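Local atomic coordinates of TonB-dependent siderophore receptor (Pseudomonas aeruginosa 39016, PDB entry 5NEC), a protein that probably takes up ferric siderophores, and siderophore-drug conjugates, across the outer membrane using energy relayed by TonB. Residues 94-98 with 99-103. Sequence-based numbering, arbitrary orientation.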
loop_
_atom_site.group_PDB
_atom_site.type_symbol
_atom_site.label_atom_id
_atom_site.label_comp_id
_atom_site.label_asym_id
_atom_site.label_seq_id
_atom_site.Cartn_x
_atom_site.Cartn_y
_atom_site.Cartn_z
ATOM N N ARG A 94 5.578 -1.672 3.348
ATOM C CA ARG A 94 6.383 -1.185 2.250
ATOM C C ARG A 94 6.020 -1.966 0.981
ATOM O O ARG A 94 6.401 -3.117 0.860
ATOM C CB ARG A 94 7.843 -1.400 2.616
ATOM C CG ARG A 94 8.841 -1.145 1.491
ATOM C CD ARG A 94 10.189 -1.770 1.820
ATOM N NE ARG A 94 10.735 -1.296 3.096
ATOM C CZ ARG A 94 11.921 -0.727 3.303
ATOM N NH1 ARG A 94 12.768 -0.456 2.307
ATOM N NH2 ARG A 94 12.234 -0.357 4.546
ATOM N N PRO A 95 5.289 -1.351 0.037
ATOM C CA PRO A 95 4.977 -2.071 -1.203
ATOM C C PRO A 95 6.147 -2.189 -2.195
ATOM O O PRO A 95 6.968 -1.285 -2.288
ATOM C CB PRO A 95 3.845 -1.245 -1.819
ATOM C CG PRO A 95 4.014 0.102 -1.253
ATOM C CD PRO A 95 4.597 -0.063 0.115
ATOM N N PHE A 96 6.203 -3.311 -2.905
ATOM C CA PHE A 96 7.140 -3.537 -4.011
ATOM C C PHE A 96 6.333 -3.693 -5.295
ATOM O O PHE A 96 5.399 -4.487 -5.344
ATOM C CB PHE A 96 7.980 -4.800 -3.787
ATOM C CG PHE A 96 9.044 -4.653 -2.739
ATOM C CD1 PHE A 96 8.708 -4.668 -1.378
ATOM C CD2 PHE A 96 10.381 -4.525 -3.101
ATOM C CE1 PHE A 96 9.699 -4.561 -0.401
ATOM C CE2 PHE A 96 11.374 -4.388 -2.133
ATOM C CZ PHE A 96 11.034 -4.420 -0.783
ATOM N N ILE A 97 6.687 -2.937 -6.327
ATOM C CA ILE A 97 5.918 -2.899 -7.565
ATOM C C ILE A 97 6.892 -3.178 -8.707
ATOM O O ILE A 97 7.925 -2.508 -8.805
ATOM C CB ILE A 97 5.218 -1.526 -7.746
ATOM C CG1 ILE A 97 4.271 -1.248 -6.563
ATOM C CG2 ILE A 97 4.475 -1.461 -9.089
ATOM C CD1 ILE A 97 3.795 0.189 -6.458
ATOM N N ARG A 98 6.577 -4.175 -9.541
ATOM C CA ARG A 98 7.492 -4.665 -10.580
ATOM C C ARG A 98 8.900 -4.902 -10.035
ATOM O O ARG A 98 9.909 -4.525 -10.663
ATOM C CB ARG A 98 7.542 -3.717 -11.769
ATOM C CG ARG A 98 6.251 -3.657 -12.552
ATOM C CD ARG A 98 6.421 -2.700 -13.715
ATOM N NE ARG A 98 5.277 -2.692 -14.617
ATOM C CZ ARG A 98 5.144 -1.862 -15.655
ATOM N NH1 ARG A 98 6.083 -0.958 -15.936
ATOM N NH2 ARG A 98 4.058 -1.941 -16.422
ATOM N N GLY A 99 8.926 -5.500 -8.841
ATOM C CA GLY A 99 10.140 -5.852 -8.143
ATOM C C GLY A 99 11.002 -4.726 -7.646
ATOM O O GLY A 99 12.200 -4.920 -7.440
ATOM N N PHE A 100 10.392 -3.563 -7.421
ATOM C CA PHE A 100 11.119 -2.392 -6.937
ATOM C C PHE A 100 10.394 -1.729 -5.764
ATOM O O PHE A 100 9.169 -1.622 -5.737
ATOM C CB PHE A 100 11.360 -1.399 -8.073
ATOM C CG PHE A 100 12.327 -1.897 -9.135
ATOM C CD1 PHE A 100 13.663 -2.146 -8.821
ATOM C CD2 PHE A 100 11.909 -2.090 -10.466
ATOM C CE1 PHE A 100 14.557 -2.595 -9.796
ATOM C CE2 PHE A 100 12.797 -2.531 -11.440
ATOM C CZ PHE A 100 14.122 -2.790 -11.102
ATOM N N ASP A 101 11.193 -1.283 -4.803
ATOM C CA ASP A 101 10.736 -0.726 -3.540
ATOM C C ASP A 101 10.005 0.598 -3.769
ATOM O O ASP A 101 10.548 1.482 -4.426
ATOM C CB ASP A 101 11.967 -0.505 -2.655
ATOM C CG ASP A 101 11.624 -0.107 -1.238
ATOM O OD1 ASP A 101 10.518 0.436 -0.961
ATOM O OD2 ASP A 101 12.499 -0.344 -0.373
ATOM N N ALA A 102 8.802 0.736 -3.201
ATOM C CA ALA A 102 7.959 1.916 -3.400
ATOM C C ALA A 102 7.408 2.532 -2.107
ATOM O O ALA A 102 6.316 3.139 -2.135
ATOM C CB ALA A 102 6.813 1.568 -4.331
ATOM N N GLN A 103 8.152 2.411 -0.995
ATOM C CA GLN A 103 7.714 2.974 0.308
ATOM C C GLN A 103 7.469 4.474 0.240
ATOM O O GLN A 103 6.460 4.972 0.745
ATOM C CB GLN A 103 8.721 2.687 1.435
ATOM C CG GLN A 103 10.103 3.325 1.302
ATOM C CD GLN A 103 11.047 2.921 2.425
ATOM O OE1 GLN A 103 10.673 2.179 3.348
ATOM N NE2 GLN A 103 12.293 3.397 2.346
#
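I97 and F100 face each other as the hydrogen-bonded pair that closes a tight antiparallel hairpin: a type I' turn with R98 and G99 at its corners, I97 N giving to F100 O at 2.9 Å and F100 N returning to I97 O. A third backbone bond, A102 N to P95 O, carries the pairing past the non-hydrogen-bonded pair F96 and D101. On the side of the sheet that carries F96 and D101, D101 CA lies off-centre over the F96 ring in a CH-pi contact, 4.3 Å from its centroid. Away from the turn, R94 reaches D101: CG leaves anti to the backbone N (chi1 171°), the chain bends at chi3, and NH1 meets the syn lone pair of D101 OD2 at 2.7 Å, close to the guanidinium plane. Q103 runs alongside R94 and sets its OE1 over the centre of the guanidinium face, 3.2 Å from CZ, without a hydrogen bond. D101 OD1 accepts from Q103 N at 3.1 Å, an Asx turn. Just past strand 100-101, A102 CB meets I97 CD1 at 3.9 Å. The backbones of R94 and F96 hydrogen-bond to G83 and T81, making 94-97 the central strand of a three-stranded plug sheet and 100-101 an outer one. From the turn, R98 forms salt bridges with E585 and E538 of the barrel wall, docking the hairpin tip there. Both D101 oxygens are thus engaged, OD2 by the charged R94 N-H and OD1 by the backbone N-H of Q103, which should limit the carboxylate's rotation; the partly negative Q103 OE1 probably stabilises the guanidinium charge a little.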